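Local coordinates for protein adenine phosphoribosyltransferase, putative (Trypanosoma brucei brucei, PDB 5VN4) that probably catalyses the reversible transfer of a phosphoribosyl group from 5-phospho-alpha-D-ribose 1-diphosphate to adenine, giving AMP and diphosphate in purine salvage, at residues P96-A99 against V100-V104; M137-R140 against F141-D145; T210-D213 against E214-S218; R232-C236 against A237-K241. All coordinates share one frame; numbering follows the deposited sequence. Where two conformers were deposited one is given.

The four contacts follow one another along the chain in numerical order, and none touches another. Contacts 1 and 2 both fall in the phosphoribosyltransferase domain, their centres 18 Å apart: the first ends helix 95-102 of a beta-alpha-beta unit, the second turns the chain out of strand 138-140. Contact 3 closes strand 208-213 of the mixed sheet, 31 Å from contact 2 between centres and on the opposite side of the chain's centre; its Leu-217 side chain comes within about 6 Å of the bound adenine. Contact 4, 32 Å from contact 3 between centres, belongs to the C-terminal arm. Contacts 1, 2 and 4 touch the second subunit, so three of these short-range arrangements help shape the homodimer interface.

Contact 1: residues P96-A99 against V100-V104; sequences PMIA and VELNV
Ile-98 and Leu-102, one helical turn apart, lie side by side and point the same way, with Ile-98 CG2 against Leu-102 CD1 at 3.8 Å. CG2 of Ile-98 is anti to the backbone N (chi1 -61°, measured to CG1), which turns this branch toward the leucine. The backbone beneath holds the pair in step: Leu-102 N donates to Ile-98 O over 3.1 Å, nearly along the C=O axis. Two residues earlier, Val-100 N donates to Pro-96 O at 3.0 Å.

The helix then stops in a Schellman motif. Asn-103, with positive phi (59°), is the C-prime residue; Val-104 N turns back to Ala-99 O at 3.1 Å in a nearly straight bond (N-H...O 170°), while Asn-103 N makes a weak bond to Val-100 O. The same reversal brings Val-104 CG2 to 4.0 Å from Ala-99 CB, an apolar contact beside the backbone bond.

On another side of the helix Glu-101 CG, anti to the carbonyl carbon, rests against Met-97 O, and the bend at chi2 then brings OE2 to a water that donates to both Met-97 O and OE2, each at 2.8 Å. The same carboxylate oxygen forms a salt bridge with Arg-67 of the second subunit, and Asn-103 OD1 accepts from Arg-64 of that subunit. Within the chain, Ile-98 and Leu-102 pack on helix 60-75 and on Ile-84 of strand 83-87, the strand that leads into this helix in the beta-alpha-beta unit completed by strand 106-109.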
# COMPACT_ATOMS: atom_id res chain seq x y z
N PRO A 96 2.57 -5.45 4.58
CA PRO A 96 1.49 -6.30 5.11
C PRO A 96 1.67 -7.79 4.84
O PRO A 96 1.39 -8.60 5.73
CB PRO A 96 0.23 -5.73 4.46
CG PRO A 96 0.55 -4.29 4.28
CD PRO A 96 2.01 -4.28 3.87
N MET A 97 2.12 -8.18 3.65
CA MET A 97 2.26 -9.61 3.37
C MET A 97 3.36 -10.24 4.22
O MET A 97 3.31 -11.44 4.50
CB MET A 97 2.52 -9.85 1.88
CG MET A 97 3.89 -9.39 1.39
SD MET A 97 3.98 -9.50 -0.41
CE MET A 97 5.63 -8.85 -0.67
N ILE A 98 4.34 -9.45 4.65
CA ILE A 98 5.36 -9.95 5.57
C ILE A 98 4.82 -9.99 6.99
O ILE A 98 4.95 -11.01 7.69
CB ILE A 98 6.63 -9.08 5.47
CG1 ILE A 98 7.20 -9.15 4.05
CG2 ILE A 98 7.67 -9.51 6.50
CD1 ILE A 98 8.16 -8.01 3.71
N ALA A 99 4.18 -8.90 7.42
CA ALA A 99 3.68 -8.80 8.79
C ALA A 99 2.66 -9.89 9.11
O ALA A 99 2.64 -10.40 10.24
CB ALA A 99 3.07 -7.42 9.01
N VAL A 100 1.80 -10.25 8.15
CA VAL A 100 0.79 -11.25 8.45
C VAL A 100 1.43 -12.60 8.74
O VAL A 100 0.99 -13.32 9.65
CB VAL A 100 -0.30 -11.30 7.36
CG1 VAL A 100 0.25 -11.88 6.06
CG2 VAL A 100 -1.50 -12.09 7.85
N GLU A 101 2.50 -12.96 8.02
CA GLU A 101 3.14 -14.24 8.27
C GLU A 101 3.94 -14.23 9.56
O GLU A 101 4.09 -15.28 10.21
CB GLU A 101 4.06 -14.63 7.11
CG GLU A 101 3.39 -14.65 5.76
CD GLU A 101 2.25 -15.63 5.68
OE1 GLU A 101 2.24 -16.62 6.45
OE2 GLU A 101 1.36 -15.41 4.84
N LEU A 102 4.50 -13.08 9.94
CA LEU A 102 5.19 -12.96 11.21
C LEU A 102 4.24 -12.75 12.38
O LEU A 102 4.69 -12.80 13.53
CB LEU A 102 6.18 -11.79 11.14
CG LEU A 102 7.34 -11.93 10.16
CD1 LEU A 102 8.12 -10.63 10.11
CD2 LEU A 102 8.25 -13.08 10.56
N ASN A 103 2.96 -12.52 12.10
CA ASN A 103 1.96 -12.25 13.13
C ASN A 103 2.33 -11.02 13.96
O ASN A 103 2.32 -11.05 15.19
CB ASN A 103 1.72 -13.47 14.02
CG ASN A 103 0.49 -13.31 14.89
OD1 ASN A 103 -0.53 -12.79 14.44
ND2 ASN A 103 0.60 -13.72 16.14
N VAL A 104 2.67 -9.94 13.26
CA VAL A 104 3.00 -8.68 13.93
C VAL A 104 2.17 -7.57 13.30
O VAL A 104 1.74 -7.67 12.14
CB VAL A 104 4.51 -8.36 13.87
CG1 VAL A 104 5.33 -9.42 14.60
CG2 VAL A 104 4.97 -8.18 12.42
O HOH W 1 2.00 -13.38 3.04

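Contact 2: residues M137-R140 against F141-D145; sequences MTVR and FGSFD
A type II beta turn from Arg-140 to Ser-143 takes the chain out of strand 138-140, and the carbonyl of Arg-140 is its focus. Ser-143 OG donates to Arg-140 O over 2.7 Å, 16° from the carbonyl plane, whereas the turn's own backbone bond, Ser-143 N to the same oxygen, is weak at 3.4 Å. The serine hydroxyl, standing between backbone N and carbonyl carbon (chi1 53°), therefore provides the shorter link. A water adds a third hydrogen bond to Arg-140 O, donating to it at 2.9 Å and also to Phe-144 O. Gly-142 takes the positive phi (93°) of the turn, where a CB would press on the preceding carbonyl oxygen.

In the conformer described, Arg-140 bends at chi3 and folds back over the turn. One face of its guanidinium lies over Ser-143 N, and NH2 approaches Ser-143 CB at 3.8 Å. NH2 is also salt-bridged to Glu-58 of the second subunit, giving the arginine a hold across the dimer interface. In the plane of the group, a second water accepts from NH2 at 3.2 Å and donates weakly to Gly-142 O.

Toward the interior, Val-139 packs on Val-107 of strand 106-109 and Leu-169 of helix 161-172. Its side chain crosses that of Phe-144 at about a right angle, with Val-139 CG2 meeting the ring edge in plane, 4.0 Å from Phe-144 CE1.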
# COMPACT_ATOMS: atom_id res chain seq x y z
N MET A 137 6.32 13.14 7.32
CA MET A 137 5.71 11.84 7.60
C MET A 137 5.16 11.83 9.02
O MET A 137 5.66 12.53 9.91
CB MET A 137 6.73 10.71 7.45
CG MET A 137 7.15 10.45 6.01
SD MET A 137 5.76 9.86 5.01
CE MET A 137 6.54 9.74 3.40
N THR A 138 4.12 11.02 9.22
CA THR A 138 3.47 10.91 10.52
C THR A 138 3.22 9.45 10.85
O THR A 138 3.19 8.58 9.98
CB THR A 138 2.15 11.69 10.58
OG1 THR A 138 1.25 11.17 9.59
CG2 THR A 138 2.37 13.18 10.34
N VAL A 139 3.03 9.18 12.15
CA VAL A 139 2.69 7.85 12.64
C VAL A 139 1.75 8.02 13.83
O VAL A 139 1.81 9.01 14.56
CB VAL A 139 3.96 7.04 13.00
CG1 VAL A 139 4.61 7.56 14.29
CG2 VAL A 139 3.66 5.56 13.07
N ARG A 140 0.85 7.05 14.01
CA ARG A 140 -0.11 7.12 15.10
C ARG A 140 0.61 6.98 16.43
O ARG A 140 1.42 6.06 16.61
CB ARG A 140 -1.11 5.96 14.95
CG ARG A 140 -2.43 6.14 15.67
CD ARG A 140 -3.38 4.98 15.37
NE ARG A 140 -2.86 3.71 15.87
CZ ARG A 140 -2.92 3.33 17.14
NH1 ARG A 140 -3.48 4.11 18.05
NH2 ARG A 140 -2.41 2.16 17.51
N PHE A 141 0.33 7.88 17.37
CA PHE A 141 0.86 7.73 18.71
C PHE A 141 0.23 6.51 19.37
O PHE A 141 -0.99 6.30 19.28
CB PHE A 141 0.57 8.97 19.55
CG PHE A 141 1.18 8.92 20.92
CD1 PHE A 141 2.52 9.25 21.10
CD2 PHE A 141 0.44 8.52 22.02
CE1 PHE A 141 3.09 9.19 22.35
CE2 PHE A 141 1.02 8.46 23.27
CZ PHE A 141 2.35 8.80 23.44
N GLY A 142 1.05 5.69 20.00
CA GLY A 142 0.59 4.48 20.65
C GLY A 142 0.62 3.24 19.80
O GLY A 142 0.26 2.16 20.30
N SER A 143 1.04 3.34 18.54
CA SER A 143 1.14 2.16 17.69
C SER A 143 2.37 1.31 18.01
O SER A 143 2.38 0.12 17.68
CB SER A 143 1.12 2.56 16.21
OG SER A 143 2.11 3.54 15.93
N PHE A 144 3.39 1.91 18.61
CA PHE A 144 4.57 1.19 19.09
C PHE A 144 5.19 2.05 20.18
O PHE A 144 4.80 3.21 20.37
CB PHE A 144 5.54 0.88 17.94
CG PHE A 144 6.16 2.10 17.33
CD1 PHE A 144 5.44 2.88 16.45
CD2 PHE A 144 7.44 2.48 17.68
CE1 PHE A 144 6.00 4.02 15.90
CE2 PHE A 144 8.01 3.61 17.13
CZ PHE A 144 7.29 4.38 16.25
N ASP A 145 6.14 1.49 20.92
CA ASP A 145 6.68 2.22 22.07
C ASP A 145 8.14 1.83 22.30
O ASP A 145 8.77 1.16 21.48
CB ASP A 145 5.77 2.09 23.30
CG ASP A 145 5.80 0.70 23.93
OD1 ASP A 145 6.65 -0.15 23.58
OD2 ASP A 145 4.95 0.45 24.81
O HOH W 2 3.60 5.20 18.37
O HOH W 3 -3.09 1.83 20.58

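Contact 3: residues T210-D213 against E214-S218; sequences TLVD and ETVLS
Asp-213 O and Val-216 N close the 3-10 turn 214-216 with a 3.0 Å hydrogen bond, the N-H arriving from above the carbonyl plane (39° out of it); Leu-217 then centres an inverse gamma turn. The Asp-213 side chain secures the start of the turn. Its OD1 accepts from Thr-215 OG1 at 2.7 Å through the syn lone pair and from Thr-215 N at 3.1 Å, the latter lying well above the carboxylate plane (58°). With chi1 at 64°, the carboxylate group swings forward over the turn, where one oxygen can take both donors. Arg-28 of helix 26-34 adds a salt bridge to this oxygen and probably favours the charged form.

Glu-214 OE1 packs on Asp-213 CB at 3.4 Å and stands 4.5 Å from Asp-213 OD2, so the two like charges probably repel mildly; Glu-214 OE2 accepts from Thr-187. Val-212 and Val-216 cross at about a right angle, CG2 of the former 4.1 Å from CG1 of the latter.

Both valines pack on helix 26-34 and Tyr-35, while strand 208-213 pairs in parallel with strands 18-21 and 176-182. Beyond the turn, Leu-217 O accepts from Arg-49, an adenine-binding residue, so the chain leaves this sheet beside the base pocket.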
# COMPACT_ATOMS: atom_id res chain seq x y z
N THR A 210 18.50 -3.95 0.93
CA THR A 210 17.70 -3.73 -0.26
C THR A 210 17.99 -4.85 -1.23
O THR A 210 19.14 -5.04 -1.64
CB THR A 210 17.99 -2.37 -0.91
OG1 THR A 210 19.37 -2.28 -1.28
CG2 THR A 210 17.66 -1.23 0.04
N LEU A 211 16.95 -5.60 -1.61
CA LEU A 211 17.17 -6.87 -2.31
C LEU A 211 17.99 -6.69 -3.58
O LEU A 211 18.95 -7.42 -3.81
CB LEU A 211 15.84 -7.56 -2.60
CG LEU A 211 15.07 -7.98 -1.35
CD1 LEU A 211 13.85 -8.83 -1.74
CD2 LEU A 211 15.96 -8.73 -0.36
N VAL A 212 17.62 -5.73 -4.44
CA VAL A 212 18.46 -5.44 -5.59
C VAL A 212 18.96 -4.00 -5.53
O VAL A 212 18.69 -3.27 -4.56
CB VAL A 212 17.82 -5.84 -6.94
CG1 VAL A 212 17.60 -7.35 -6.98
CG2 VAL A 212 16.51 -5.10 -7.18
N ASP A 213 19.73 -3.60 -6.54
CA ASP A 213 20.45 -2.34 -6.53
C ASP A 213 20.40 -1.75 -7.93
O ASP A 213 19.71 -2.26 -8.82
CB ASP A 213 21.87 -2.52 -5.98
CG ASP A 213 22.73 -3.42 -6.85
OD1 ASP A 213 22.27 -3.82 -7.95
OD2 ASP A 213 23.87 -3.72 -6.44
N GLU A 214 21.18 -0.69 -8.14
CA GLU A 214 21.17 0.03 -9.41
C GLU A 214 21.59 -0.83 -10.60
O GLU A 214 21.30 -0.46 -11.74
CB GLU A 214 22.05 1.29 -9.32
CG GLU A 214 23.50 1.04 -8.93
CD GLU A 214 23.75 1.17 -7.43
OE1 GLU A 214 22.91 0.68 -6.65
OE2 GLU A 214 24.78 1.76 -7.01
N THR A 215 22.28 -1.96 -10.37
CA THR A 215 22.66 -2.79 -11.51
C THR A 215 21.45 -3.43 -12.18
O THR A 215 21.58 -3.90 -13.31
CB THR A 215 23.67 -3.87 -11.11
OG1 THR A 215 23.03 -4.85 -10.28
CG2 THR A 215 24.86 -3.27 -10.38
N VAL A 216 20.30 -3.47 -11.50
CA VAL A 216 19.09 -4.00 -12.13
C VAL A 216 18.55 -3.05 -13.20
O VAL A 216 17.78 -3.48 -14.06
CB VAL A 216 18.03 -4.33 -11.06
CG1 VAL A 216 17.21 -3.09 -10.68
CG2 VAL A 216 17.12 -5.45 -11.52
N LEU A 217 18.96 -1.78 -13.17
CA LEU A 217 18.45 -0.76 -14.09
C LEU A 217 19.36 -0.63 -15.32
O LEU A 217 19.88 0.43 -15.65
CB LEU A 217 18.28 0.56 -13.36
CG LEU A 217 17.42 0.50 -12.09
CD1 LEU A 217 17.29 1.88 -11.45
CD2 LEU A 217 16.04 -0.08 -12.38
N SER A 218 19.51 -1.75 -16.01
CA SER A 218 20.40 -1.87 -17.15
C SER A 218 19.77 -1.28 -18.40
O SER A 218 18.56 -1.07 -18.48
CB SER A 218 20.70 -3.34 -17.40
OG SER A 218 19.48 -4.04 -17.60

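Contact 4: residues R232-C236 against A237-K241; sequences RIISC and AEAKK
Ser-235 and Glu-238 form a capping box at the start of helix 236-240, and this reciprocal pair is the tight part of the contact. Glu-238 N donates to Ser-235 OG at 3.0 Å, nearly straight (N-H...O 164°), and Ser-235 N donates back to Glu-238 OE2, also at 3.0 Å. That second N-H meets the carboxylate on its anti side, 35° out of plane. Glu-238 CG, anti to the carbonyl carbon, lies 3.1 Å from Ser-235 OG, and the chain extended beyond it (chi2 170°) carries OE2 back past the cap to the strand backbone. The first helical bonds follow at once: Ala-239 N to Ser-235 O at 2.9 Å and Lys-240 N to Cys-236 O. Ser-235 thus engages the helix through its amide, hydroxyl and carbonyl together.

On the buried side, Ile-234 CD1 sits against Ala-239 CB at 3.8 Å.

The more exposed side is held through water and by a flexible side chain: a water donates to Ile-233 O at 2.7 Å and to Glu-238 OE2. Exposed Lys-240, modelled in two conformers, in the one described lays CG by Cys-236 O and bends at chi3 on its way to a salt bridge between NZ and Asp-171 of the second subunit.

Strand 233-235 pairs in parallel with a strand of the second subunit, continuing the sheet across the interface, while Cys-236 packs on Lys-121 and Ala-239 on Ile-120 of that subunit. The strand and its capped helix thus form a C-terminal arm laid on the partner chain.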
# COMPACT_ATOMS: atom_id res chain seq x y z
N ARG A 232 1.89 10.45 -22.91
CA ARG A 232 1.77 9.13 -22.30
C ARG A 232 0.46 8.94 -21.55
O ARG A 232 0.15 7.80 -21.17
CB ARG A 232 2.94 8.87 -21.36
CG ARG A 232 2.87 9.62 -20.03
CD ARG A 232 4.16 9.45 -19.24
NE ARG A 232 4.06 10.01 -17.89
CZ ARG A 232 3.66 9.34 -16.81
NH1 ARG A 232 3.33 8.06 -16.91
NH2 ARG A 232 3.59 9.96 -15.63
N ILE A 233 -0.29 10.01 -21.28
CA ILE A 233 -1.56 9.95 -20.56
C ILE A 233 -2.67 9.91 -21.60
O ILE A 233 -2.87 10.88 -22.33
CB ILE A 233 -1.74 11.16 -19.63
CG1 ILE A 233 -0.54 11.33 -18.68
CG2 ILE A 233 -3.04 11.03 -18.85
CD1 ILE A 233 -0.55 12.66 -17.91
N ILE A 234 -3.41 8.79 -21.65
CA ILE A 234 -4.49 8.60 -22.61
C ILE A 234 -5.82 8.47 -21.88
O ILE A 234 -5.89 8.01 -20.74
CB ILE A 234 -4.24 7.40 -23.56
CG1 ILE A 234 -4.40 6.06 -22.84
CG2 ILE A 234 -2.86 7.52 -24.20
CD1 ILE A 234 -4.29 4.87 -23.79
N SER A 235 -6.89 8.90 -22.55
CA SER A 235 -8.22 8.84 -21.96
C SER A 235 -8.80 7.44 -22.09
O SER A 235 -8.30 6.59 -22.83
CB SER A 235 -9.15 9.82 -22.66
OG SER A 235 -9.40 9.37 -23.98
N CYS A 236 -9.90 7.20 -21.37
CA CYS A 236 -10.61 5.93 -21.51
C CYS A 236 -11.08 5.73 -22.95
O CYS A 236 -10.95 4.63 -23.49
CB CYS A 236 -11.79 5.85 -20.54
SG CYS A 236 -11.27 5.55 -18.83
N ALA A 237 -11.62 6.78 -23.57
CA ALA A 237 -12.09 6.65 -24.95
C ALA A 237 -10.94 6.34 -25.90
O ALA A 237 -11.08 5.51 -26.81
CB ALA A 237 -12.82 7.92 -25.39
N GLU A 238 -9.79 6.98 -25.70
CA GLU A 238 -8.62 6.68 -26.53
C GLU A 238 -8.16 5.24 -26.31
O GLU A 238 -7.87 4.52 -27.27
CB GLU A 238 -7.49 7.68 -26.25
CG GLU A 238 -7.83 9.12 -26.69
CD GLU A 238 -6.84 10.19 -26.20
OE1 GLU A 238 -6.79 11.26 -26.84
OE2 GLU A 238 -6.12 9.98 -25.20
N ALA A 239 -8.13 4.80 -25.05
CA ALA A 239 -7.71 3.43 -24.76
C ALA A 239 -8.64 2.40 -25.40
O ALA A 239 -8.19 1.36 -25.88
CB ALA A 239 -7.62 3.22 -23.24
N LYS A 240 -9.95 2.68 -25.42
CA LYS A 240 -10.89 1.71 -25.97
C LYS A 240 -10.64 1.45 -27.45
O LYS A 240 -10.91 0.34 -27.93
CB LYS A 240 -12.33 2.19 -25.75
CG LYS A 240 -12.78 2.09 -24.31
CD LYS A 240 -14.18 2.63 -24.11
CE LYS A 240 -15.18 1.51 -23.90
NZ LYS A 240 -16.50 2.04 -23.46
N LYS A 241 -10.13 2.44 -28.18
CA LYS A 241 -9.84 2.22 -29.60
C LYS A 241 -8.71 1.23 -29.81
O LYS A 241 -8.56 0.72 -30.93
CB LYS A 241 -9.51 3.56 -30.26
CG LYS A 241 -10.66 4.54 -30.25
CD LYS A 241 -10.28 5.83 -30.94
CE LYS A 241 -11.43 6.82 -30.88
NZ LYS A 241 -10.98 8.20 -31.22
O HOH W 4 -4.34 11.98 -24.29